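Local structure of NANS (YJHS), A 9-O-acetyl N-acetylneuraminic acid esterase (Escherichia coli O157:H7 EDL933, 3PT5) at residues P18-V23 / P119-I124; Y35-P40 / N303-L308; R51-A56 / N71-L76; Y89-A94 / S296-P301. The protein probably hydrolyses the 9-O-acetyl group of 9-O-acetyl-N-acetylneuraminic acid, as an SGNH-clan esterase needed for growth on this sialic acid. All blocks are in the same frame, centred on the assembly; numbering follows the deposited sequence. Where two conformers were deposited one is given.

Contact 1 of 4, residues P18-V23 / P119-I124; sequences PDYYYV and PDNAGI
P119 opens a type I beta turn that ends at A122, and its ring lies across the tips of two tyrosines. Its CD comes 3.3 Å from Y22 OH, while its CG lies nearer the hydroxyl of Y20. N121, at the third position of the turn, binds the first segment twice. Its carbonyl O accepts from D19 N at 2.8 Å, and its ND2 gives a straighter bond (164°) to the anti lone pair of D19 OD2. The amide and carboxylate planes stand almost perpendicular, 89° apart. N121 OD1 accepts a hydrogen bond from a water 2.7 Å away that also bonds Y20 OH. A122 then carries the chain into the sheet; its short side chain fits beside two rings, CB sitting 3.7 Å above the plane of the Y20 ring, toward the rim, as a CH-pi contact, while Y22 CE2 touches the same methyl. Here strands 122-130 and 20-28 become parallel neighbours in the central sheet of the SGNH hydrolase fold. G123 links them through both polar backbone atoms: its N donates to Y20 O at 3.0 Å and its O accepts from Y22 N at 2.9 Å. Lacking a beta carbon, it leaves room for Y21 CE1 and P18 CG, each 4.0 Å from its CA. I124, branched and apolar, meets Y22 CB with its CD1 and packs on A111 and L114 of helix 107-114.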
# COMPACT_ATOMS: atom_id res chain seq x y z
N PRO A 18 -6.54 11.78 -18.74
CA PRO A 18 -7.84 11.97 -18.10
C PRO A 18 -8.15 13.43 -17.80
O PRO A 18 -7.22 14.26 -17.67
CB PRO A 18 -7.70 11.21 -16.77
CG PRO A 18 -6.68 10.17 -17.05
CD PRO A 18 -5.69 10.83 -17.98
N ASP A 19 -9.44 13.75 -17.65
CA ASP A 19 -9.85 15.08 -17.20
C ASP A 19 -9.55 15.29 -15.73
O ASP A 19 -9.31 16.41 -15.29
CB ASP A 19 -11.35 15.32 -17.38
CG ASP A 19 -11.72 15.63 -18.80
OD1 ASP A 19 -10.85 16.09 -19.58
OD2 ASP A 19 -12.92 15.47 -19.11
N TYR A 20 -9.64 14.21 -14.96
CA TYR A 20 -9.41 14.29 -13.51
C TYR A 20 -9.26 12.86 -12.99
O TYR A 20 -9.40 11.90 -13.74
CB TYR A 20 -10.57 15.02 -12.77
CG TYR A 20 -11.87 14.23 -12.78
CD1 TYR A 20 -12.22 13.40 -11.71
CD2 TYR A 20 -12.74 14.29 -13.89
CE1 TYR A 20 -13.38 12.62 -11.74
CE2 TYR A 20 -13.90 13.54 -13.91
CZ TYR A 20 -14.22 12.70 -12.83
OH TYR A 20 -15.38 11.96 -12.85
N TYR A 21 -8.95 12.75 -11.70
CA TYR A 21 -8.61 11.46 -11.07
C TYR A 21 -9.43 11.22 -9.81
O TYR A 21 -9.75 12.14 -9.07
CB TYR A 21 -7.12 11.38 -10.68
CG TYR A 21 -6.20 11.36 -11.90
CD1 TYR A 21 -5.86 10.15 -12.48
CD2 TYR A 21 -5.69 12.54 -12.46
CE1 TYR A 21 -5.05 10.09 -13.58
CE2 TYR A 21 -4.85 12.49 -13.59
CZ TYR A 21 -4.55 11.24 -14.14
OH TYR A 21 -3.76 11.06 -15.25
N TYR A 22 -9.75 9.95 -9.60
CA TYR A 22 -10.23 9.46 -8.31
C TYR A 22 -8.95 9.07 -7.59
O TYR A 22 -8.16 8.30 -8.10
CB TYR A 22 -11.08 8.21 -8.49
CG TYR A 22 -12.50 8.44 -8.96
CD1 TYR A 22 -13.58 7.92 -8.25
CD2 TYR A 22 -12.78 9.13 -10.13
CE1 TYR A 22 -14.89 8.09 -8.67
CE2 TYR A 22 -14.10 9.32 -10.57
CZ TYR A 22 -15.15 8.79 -9.82
OH TYR A 22 -16.47 8.97 -10.23
N VAL A 23 -8.76 9.63 -6.41
CA VAL A 23 -7.50 9.57 -5.66
C VAL A 23 -7.66 8.57 -4.51
O VAL A 23 -8.65 8.61 -3.78
CB VAL A 23 -7.08 10.97 -5.13
CG1 VAL A 23 -5.90 10.85 -4.18
CG2 VAL A 23 -6.75 11.94 -6.28
N PRO A 119 -16.02 7.10 -14.44
CA PRO A 119 -16.34 7.61 -15.78
C PRO A 119 -15.20 7.50 -16.79
O PRO A 119 -14.08 7.56 -16.41
CB PRO A 119 -16.67 9.08 -15.51
CG PRO A 119 -17.18 9.08 -14.10
CD PRO A 119 -16.28 8.10 -13.39
N ASP A 120 -15.52 7.37 -18.08
CA ASP A 120 -14.47 7.26 -19.11
C ASP A 120 -13.40 8.36 -19.09
O ASP A 120 -12.30 8.15 -19.57
CB ASP A 120 -15.08 7.24 -20.53
CG ASP A 120 -15.70 5.91 -20.90
OD1 ASP A 120 -15.47 4.88 -20.21
OD2 ASP A 120 -16.42 5.89 -21.93
N ASN A 121 -13.74 9.54 -18.60
CA ASN A 121 -12.88 10.69 -18.66
C ASN A 121 -12.09 10.88 -17.35
O ASN A 121 -11.40 11.88 -17.15
CB ASN A 121 -13.69 11.94 -19.04
CG ASN A 121 -14.66 12.37 -17.93
OD1 ASN A 121 -15.26 11.54 -17.24
ND2 ASN A 121 -14.80 13.67 -17.76
N ALA A 122 -12.21 9.88 -16.48
CA ALA A 122 -11.49 9.87 -15.21
C ALA A 122 -10.42 8.79 -15.19
O ALA A 122 -10.54 7.75 -15.87
CB ALA A 122 -12.46 9.64 -14.06
N GLY A 123 -9.37 9.02 -14.41
CA GLY A 123 -8.40 7.97 -14.16
C GLY A 123 -8.34 7.71 -12.65
O GLY A 123 -9.11 8.27 -11.90
N ILE A 124 -7.40 6.87 -12.24
CA ILE A 124 -7.19 6.55 -10.84
C ILE A 124 -5.77 7.01 -10.52
O ILE A 124 -4.85 6.74 -11.30
CB ILE A 124 -7.29 5.01 -10.56
CG1 ILE A 124 -8.68 4.39 -10.89
CG2 ILE A 124 -6.88 4.72 -9.12
CD1 ILE A 124 -9.76 4.67 -9.86
O HOH W 1 -16.84 12.26 -15.18

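Contact 2 of 4, residues Y35-P40 / N303-L308; sequences YGEGLP and NWTTAL
One carboxylate oxygen, E37 OE2, carries the polar part of the contact. It accepts from T305 OG1 at 2.7 Å and from T305 N at 2.8 Å, the second nearly straight at 171°, both donors above the carboxylate plane. A water 2.7 Å from E37 OE2 donates a third hydrogen bond and gives its other one to T306 O, so OE2 of this buried side chain is met by three donors, which would help to stabilise its charge. Threonine suits the place because its OG1, held between the backbone N and the carbonyl carbon (chi1 55°), turns the same way as its own N-H. The glutamate reaches across with its chain extended beyond CG. Y35 CD2 comes 3.9 Å from T305 CB, while Y35 OH bonds Q84 OE1.

Farther out, E37 OE1 forms a salt bridge with R309, which, with the bonds to OE2, probably helps fix the carboxylate's rotation. N280 and R299 hold the backbone N and O of E37. One loop follows the first strand, 20-28; the other precedes the last helix, 315-335. In SGNH hydrolases such loops bear the active-site serine and histidine, consistent with S30 and H312, on which Y35 packs.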
# COMPACT_ATOMS: atom_id res chain seq x y z
N TYR A 35 5.80 -6.23 -1.19
CA TYR A 35 6.57 -7.27 -0.54
C TYR A 35 6.24 -8.66 -1.08
O TYR A 35 6.73 -9.63 -0.58
CB TYR A 35 6.43 -7.20 0.97
CG TYR A 35 7.48 -6.31 1.62
CD1 TYR A 35 7.40 -4.92 1.51
CD2 TYR A 35 8.56 -6.85 2.33
CE1 TYR A 35 8.31 -4.10 2.12
CE2 TYR A 35 9.50 -6.03 2.94
CZ TYR A 35 9.37 -4.65 2.82
OH TYR A 35 10.33 -3.85 3.46
N GLY A 36 5.44 -8.74 -2.15
CA GLY A 36 5.26 -10.02 -2.84
C GLY A 36 6.53 -10.43 -3.56
O GLY A 36 7.08 -9.65 -4.35
N GLU A 37 7.01 -11.65 -3.27
CA GLU A 37 8.30 -12.11 -3.83
C GLU A 37 8.20 -12.90 -5.14
O GLU A 37 9.22 -13.13 -5.80
CB GLU A 37 9.10 -12.90 -2.79
CG GLU A 37 9.73 -12.02 -1.74
CD GLU A 37 10.36 -12.81 -0.61
OE1 GLU A 37 10.29 -14.07 -0.57
OE2 GLU A 37 10.97 -12.15 0.24
N GLY A 38 6.99 -13.35 -5.52
CA GLY A 38 6.81 -14.01 -6.78
C GLY A 38 6.95 -13.03 -7.95
O GLY A 38 6.70 -11.83 -7.81
N LEU A 39 7.30 -13.59 -9.10
CA LEU A 39 7.64 -12.84 -10.31
C LEU A 39 6.53 -11.87 -10.77
O LEU A 39 5.37 -12.25 -10.80
CB LEU A 39 7.91 -13.85 -11.42
CG LEU A 39 8.60 -13.33 -12.69
CD1 LEU A 39 10.01 -12.77 -12.38
CD2 LEU A 39 8.68 -14.47 -13.68
N PRO A 40 6.89 -10.60 -11.11
CA PRO A 40 5.90 -9.70 -11.73
C PRO A 40 5.47 -10.22 -13.09
O PRO A 40 6.24 -10.91 -13.77
CB PRO A 40 6.70 -8.39 -11.93
CG PRO A 40 7.91 -8.52 -10.98
CD PRO A 40 8.22 -9.98 -11.05
N ASN A 303 18.64 -12.58 -2.27
CA ASN A 303 17.67 -11.83 -3.06
C ASN A 303 16.25 -11.70 -2.46
O ASN A 303 15.39 -11.04 -3.06
CB ASN A 303 17.61 -12.37 -4.50
CG ASN A 303 17.26 -13.80 -4.54
OD1 ASN A 303 16.23 -14.21 -4.00
ND2 ASN A 303 18.12 -14.60 -5.15
N TRP A 304 16.01 -12.26 -1.28
CA TRP A 304 14.65 -12.15 -0.72
C TRP A 304 14.54 -10.92 0.18
O TRP A 304 15.54 -10.24 0.40
CB TRP A 304 14.21 -13.43 -0.01
CG TRP A 304 14.96 -13.85 1.23
CD1 TRP A 304 15.54 -13.05 2.17
CD2 TRP A 304 15.09 -15.18 1.71
NE1 TRP A 304 16.05 -13.82 3.20
CE2 TRP A 304 15.79 -15.13 2.93
CE3 TRP A 304 14.69 -16.43 1.22
CZ2 TRP A 304 16.09 -16.28 3.67
CZ3 TRP A 304 15.01 -17.57 1.95
CH2 TRP A 304 15.71 -17.48 3.14
N THR A 305 13.34 -10.63 0.68
CA THR A 305 13.14 -9.46 1.50
C THR A 305 13.62 -9.85 2.89
O THR A 305 14.77 -9.56 3.26
CB THR A 305 11.67 -8.96 1.45
OG1 THR A 305 10.78 -10.02 1.81
CG2 THR A 305 11.35 -8.45 0.05
N THR A 306 12.79 -10.61 3.60
CA THR A 306 12.95 -10.90 5.00
C THR A 306 13.15 -12.42 5.16
O THR A 306 12.53 -13.21 4.43
CB THR A 306 11.69 -10.36 5.73
OG1 THR A 306 11.77 -8.92 5.86
CG2 THR A 306 11.48 -11.03 7.06
N ALA A 307 14.02 -12.85 6.09
CA ALA A 307 14.19 -14.27 6.35
C ALA A 307 12.89 -14.98 6.76
O ALA A 307 12.68 -16.14 6.39
CB ALA A 307 15.32 -14.50 7.37
N LEU A 308 12.02 -14.28 7.49
CA LEU A 308 10.68 -14.78 7.83
C LEU A 308 9.77 -14.69 6.62
O LEU A 308 9.30 -13.61 6.29
CB LEU A 308 10.09 -13.95 8.98
CG LEU A 308 10.63 -14.21 10.40
CD1 LEU A 308 10.07 -13.18 11.40
CD2 LEU A 308 10.32 -15.64 10.87
O HOH W 2 10.73 -13.60 2.54

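Contact 3 of 4, residues R51-A56 / N71-L76; sequences RIKQLA and NDIIPL
Strands 52-55 and 73-75 run antiparallel but strongly twisted, with 128° between their directions, and pair around Q54 and I74, where Q54 N donates to I74 O at 2.8 Å and I74 N donates to Q54 O at 3.1 Å. Strand 73-75 is thereby added as the antiparallel outermost strand of the otherwise parallel SGNH hydrolase sheet. Past the strand end, A56 N donates to D72 O at 2.8 Å and N71 N to A56 O; N71 has a left-handed backbone (phi 72°), which an asparagine tolerates well. P75 faces K53 in a non-hydrogen-bonded pair, where its lack of an N-H costs no bond to strand 52-55.

The side chains divide between the two sides of the pair. On the side of L55 and I73, K53 bends at chi2 and lays its CG against I73 CG2 at 3.7 Å, the two side chains crossing at about a right angle, while I73 also reaches Y21 of strand 20-28. L55, apolar, lays CD1 alongside the N71 amide, 3.5 Å from N71 OD1, in van der Waals contact. On the side of Q54 and I74, the branched I74 turns its CD1 to A56 CB at 3.7 Å. L76 and I52 meet methyl to methyl, L76 CD2 to I52 CG2 at 3.5 Å, and both also touch A111 of helix 107-114. Q54, extended beyond CG, is buried with both ends of its amide used: OE1 accepts from H81 N, and NE2 points its N-H at a lone pair of P75 O, 2.9 Å away and nearly straight at 169°.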
# COMPACT_ATOMS: atom_id res chain seq x y z
N ARG A 51 -4.57 4.96 -17.83
CA ARG A 51 -5.45 5.74 -16.98
C ARG A 51 -5.13 5.60 -15.49
O ARG A 51 -5.79 6.23 -14.66
CB ARG A 51 -6.92 5.41 -17.26
CG ARG A 51 -7.41 5.94 -18.61
CD ARG A 51 -8.74 5.28 -18.91
NE ARG A 51 -9.80 5.72 -18.00
CZ ARG A 51 -10.92 5.03 -17.76
NH1 ARG A 51 -11.12 3.85 -18.38
NH2 ARG A 51 -11.84 5.49 -16.92
N ILE A 52 -4.09 4.82 -15.17
CA ILE A 52 -3.83 4.49 -13.76
C ILE A 52 -2.43 4.99 -13.41
O ILE A 52 -1.45 4.51 -13.99
CB ILE A 52 -3.89 2.98 -13.52
CG1 ILE A 52 -5.30 2.47 -13.85
CG2 ILE A 52 -3.50 2.63 -12.06
CD1 ILE A 52 -5.47 0.99 -13.69
N LYS A 53 -2.39 5.95 -12.51
CA LYS A 53 -1.20 6.77 -12.22
C LYS A 53 -0.85 6.73 -10.74
O LYS A 53 -1.61 6.20 -9.92
CB LYS A 53 -1.43 8.22 -12.66
CG LYS A 53 -1.82 8.39 -14.09
CD LYS A 53 -0.67 8.06 -15.04
CE LYS A 53 -1.09 8.39 -16.48
NZ LYS A 53 -0.14 7.73 -17.42
N GLN A 54 0.34 7.22 -10.43
CA GLN A 54 0.76 7.39 -9.04
C GLN A 54 1.52 8.68 -8.91
O GLN A 54 1.97 9.23 -9.91
CB GLN A 54 1.61 6.20 -8.56
CG GLN A 54 3.00 6.09 -9.28
CD GLN A 54 3.81 4.91 -8.82
OE1 GLN A 54 3.97 4.70 -7.61
NE2 GLN A 54 4.33 4.11 -9.78
N LEU A 55 1.66 9.17 -7.69
CA LEU A 55 2.56 10.28 -7.43
C LEU A 55 3.97 9.77 -7.25
O LEU A 55 4.24 8.95 -6.37
CB LEU A 55 2.12 11.09 -6.20
CG LEU A 55 0.85 11.95 -6.22
CD1 LEU A 55 0.85 12.81 -4.98
CD2 LEU A 55 0.76 12.84 -7.43
N ALA A 56 4.89 10.27 -8.08
CA ALA A 56 6.29 9.81 -8.05
C ALA A 56 7.04 10.19 -6.78
O ALA A 56 6.68 11.12 -6.08
CB ALA A 56 7.06 10.37 -9.26
N ASN A 71 6.28 13.86 -6.68
CA ASN A 71 4.88 14.22 -6.92
C ASN A 71 4.48 14.40 -8.40
O ASN A 71 3.35 14.80 -8.70
CB ASN A 71 4.42 15.41 -6.04
CG ASN A 71 4.21 15.00 -4.60
OD1 ASN A 71 4.15 13.81 -4.32
ND2 ASN A 71 4.10 15.97 -3.70
N ASP A 72 5.37 14.05 -9.32
CA ASP A 72 4.99 13.97 -10.71
C ASP A 72 3.91 12.89 -10.85
O ASP A 72 3.95 11.86 -10.17
CB ASP A 72 6.18 13.61 -11.59
CG ASP A 72 7.03 14.80 -11.95
OD1 ASP A 72 6.79 15.93 -11.44
OD2 ASP A 72 7.95 14.59 -12.78
N ILE A 73 2.96 13.12 -11.75
CA ILE A 73 2.07 12.06 -12.20
C ILE A 73 2.83 11.12 -13.14
O ILE A 73 3.33 11.54 -14.22
CB ILE A 73 0.81 12.66 -12.88
CG1 ILE A 73 -0.03 13.40 -11.82
CG2 ILE A 73 -0.01 11.56 -13.55
CD1 ILE A 73 -1.43 13.79 -12.30
N ILE A 74 2.92 9.85 -12.75
CA ILE A 74 3.60 8.84 -13.55
C ILE A 74 2.78 7.53 -13.57
O ILE A 74 1.85 7.37 -12.78
CB ILE A 74 5.06 8.58 -13.05
CG1 ILE A 74 5.04 7.97 -11.65
CG2 ILE A 74 5.87 9.87 -13.10
CD1 ILE A 74 6.38 7.33 -11.21
N PRO A 75 3.10 6.61 -14.48
CA PRO A 75 2.37 5.34 -14.47
C PRO A 75 2.50 4.58 -13.15
O PRO A 75 3.57 4.55 -12.54
CB PRO A 75 3.02 4.54 -15.59
CG PRO A 75 3.61 5.59 -16.53
CD PRO A 75 4.09 6.68 -15.58
N LEU A 76 1.39 3.98 -12.72
CA LEU A 76 1.46 3.09 -11.56
C LEU A 76 1.83 1.71 -12.04
O LEU A 76 1.30 1.24 -13.04
CB LEU A 76 0.12 3.04 -10.83
CG LEU A 76 -0.02 1.98 -9.74
CD1 LEU A 76 0.92 2.21 -8.58
CD2 LEU A 76 -1.48 1.98 -9.26
O HOH W 3 -0.78 1.93 -14.53

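Contact 4 of 4, residues Y89-A94 / S296-P301; sequences YHHPLA and SAYRSP
At the tight end of this contact, the buried R299 drives its guanidinium end-on into a single carbonyl oxygen: NH2 lies 2.9 Å and NH1 3.1 Å from Y89 O. The acceptor sits close to the guanidinium plane, between the two nitrogens, so both bonds are bent, with N-H...O angles of 144° and 139°. An arginine suits the spot because its five N-H groups can serve several loop carbonyls at once; NE bonds E37 O, and NH2 also reaches N303 O. H91 CA lies 3.6 Å above one face of the group, and the imidazole of H91 stands almost perpendicular to it. That ring is fixed at both nitrogens: L93 N donates to H91 ND1 at 3.0 Å inside the type I turn from H91 to A94, while NE2 meets G295 O, consistent with a neutral histidine protonated on NE2.

The other end is mostly apolar and lies at the solvent side. Here exposed L93 sets its CD1 over the centre of the Y298 ring, 3.6 Å above the plane, a CH-pi contact in which the branched tip of leucine lays one methyl on the ring face. P92, also exposed and well placed at the second position of the turn, brings its CG to 3.2 Å from Y298 O and its CD close to R299 CG.

Neither segment joins the sheet. One belongs to the loop between strand 73-75 and helix 107-114; the other, with its short 3-10 turn at 296-298, lies in the long loop from strand 265-268 to helix 315-335.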
# COMPACT_ATOMS: atom_id res chain seq x y z
N TYR A 89 14.69 -5.24 -5.77
CA TYR A 89 14.62 -6.57 -5.19
C TYR A 89 14.13 -7.56 -6.25
O TYR A 89 13.04 -8.13 -6.09
CB TYR A 89 13.66 -6.58 -4.01
CG TYR A 89 14.24 -6.00 -2.75
CD1 TYR A 89 14.26 -4.62 -2.54
CD2 TYR A 89 14.75 -6.83 -1.75
CE1 TYR A 89 14.76 -4.07 -1.35
CE2 TYR A 89 15.24 -6.29 -0.56
CZ TYR A 89 15.27 -4.91 -0.38
OH TYR A 89 15.78 -4.36 0.79
N HIS A 90 14.89 -7.77 -7.31
CA HIS A 90 14.44 -8.59 -8.42
C HIS A 90 14.31 -10.04 -8.05
O HIS A 90 15.12 -10.57 -7.25
CB HIS A 90 15.40 -8.50 -9.62
CG HIS A 90 15.73 -7.10 -10.03
ND1 HIS A 90 14.78 -6.10 -10.15
CD2 HIS A 90 16.91 -6.53 -10.37
CE1 HIS A 90 15.36 -4.98 -10.52
NE2 HIS A 90 16.66 -5.22 -10.68
N HIS A 91 13.33 -10.69 -8.67
CA HIS A 91 13.20 -12.12 -8.62
C HIS A 91 14.36 -12.74 -9.43
O HIS A 91 14.74 -12.21 -10.48
CB HIS A 91 11.86 -12.50 -9.26
CG HIS A 91 11.49 -13.92 -9.05
ND1 HIS A 91 12.00 -14.93 -9.83
CD2 HIS A 91 10.67 -14.50 -8.15
CE1 HIS A 91 11.49 -16.09 -9.43
NE2 HIS A 91 10.68 -15.85 -8.41
N PRO A 92 14.97 -13.83 -8.93
CA PRO A 92 16.08 -14.46 -9.70
C PRO A 92 15.78 -14.79 -11.17
O PRO A 92 16.69 -14.80 -12.01
CB PRO A 92 16.38 -15.76 -8.94
CG PRO A 92 15.47 -15.77 -7.74
CD PRO A 92 14.68 -14.51 -7.65
N LEU A 93 14.52 -15.10 -11.47
CA LEU A 93 14.12 -15.55 -12.82
C LEU A 93 13.45 -14.43 -13.62
O LEU A 93 12.74 -14.69 -14.60
CB LEU A 93 13.21 -16.78 -12.72
CG LEU A 93 13.66 -17.96 -11.85
CD1 LEU A 93 12.59 -19.05 -11.91
CD2 LEU A 93 15.09 -18.50 -12.22
N ALA A 94 13.65 -13.18 -13.21
CA ALA A 94 13.22 -12.05 -14.02
C ALA A 94 14.18 -11.86 -15.21
O ALA A 94 15.41 -11.70 -15.00
CB ALA A 94 13.16 -10.78 -13.19
N SER A 296 7.78 -17.49 -4.92
CA SER A 296 8.84 -17.13 -3.98
C SER A 296 9.85 -18.23 -3.67
O SER A 296 10.93 -17.95 -3.13
CB SER A 296 8.20 -16.67 -2.69
OG SER A 296 7.52 -17.77 -2.10
N ALA A 297 9.52 -19.48 -4.05
CA ALA A 297 10.37 -20.62 -3.75
C ALA A 297 11.75 -20.46 -4.37
O ALA A 297 12.71 -21.04 -3.86
CB ALA A 297 9.72 -21.91 -4.25
N TYR A 298 11.85 -19.65 -5.43
CA TYR A 298 13.11 -19.45 -6.15
C TYR A 298 14.04 -18.44 -5.51
O TYR A 298 15.22 -18.33 -5.88
CB TYR A 298 12.85 -19.09 -7.63
CG TYR A 298 12.39 -20.28 -8.42
CD1 TYR A 298 13.33 -21.18 -8.95
CD2 TYR A 298 11.04 -20.54 -8.61
CE1 TYR A 298 12.95 -22.27 -9.66
CE2 TYR A 298 10.62 -21.69 -9.35
CZ TYR A 298 11.61 -22.54 -9.86
OH TYR A 298 11.30 -23.67 -10.58
N ARG A 299 13.54 -17.69 -4.54
CA ARG A 299 14.36 -16.70 -3.84
C ARG A 299 15.24 -17.33 -2.75
O ARG A 299 14.97 -18.41 -2.26
CB ARG A 299 13.50 -15.58 -3.24
CG ARG A 299 12.79 -14.77 -4.30
CD ARG A 299 12.63 -13.33 -3.91
NE ARG A 299 11.83 -12.56 -4.85
CZ ARG A 299 12.01 -11.25 -5.09
NH1 ARG A 299 11.23 -10.59 -5.94
NH2 ARG A 299 12.99 -10.60 -4.49
N SER A 300 16.27 -16.58 -2.38
CA SER A 300 17.34 -17.05 -1.50
C SER A 300 17.73 -15.85 -0.63
O SER A 300 17.33 -14.74 -0.93
CB SER A 300 18.53 -17.52 -2.34
OG SER A 300 18.19 -18.62 -3.16
N PRO A 301 18.51 -16.07 0.46
CA PRO A 301 18.87 -14.91 1.29
C PRO A 301 19.51 -13.75 0.52
O PRO A 301 19.30 -12.60 0.87
CB PRO A 301 19.81 -15.50 2.34
CG PRO A 301 19.33 -16.94 2.47
CD PRO A 301 18.89 -17.35 1.08

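Contacts 1 and 3 belong to the same sheet and share a seam: strand 52-55 lies beside strand 122-130, probably joined by hydrogen bonds from K53 N to I124 O and from R51 NH2 to A122 O. Both are built on backbone bonds, parallel in contact 1 and antiparallel in contact 3. Contacts 2 and 4 join loops, their centres about 7 Å apart, and rely on a charged side chain, E37 or R299, with contact 4 adding an apolar patch at its exposed side; R299 bonds E37 O. All are partly buried: contact 3 has the most buried residues, six of eleven touching, contact 4 the most exposed, three of seven, and contact 2 no exposed touching residue.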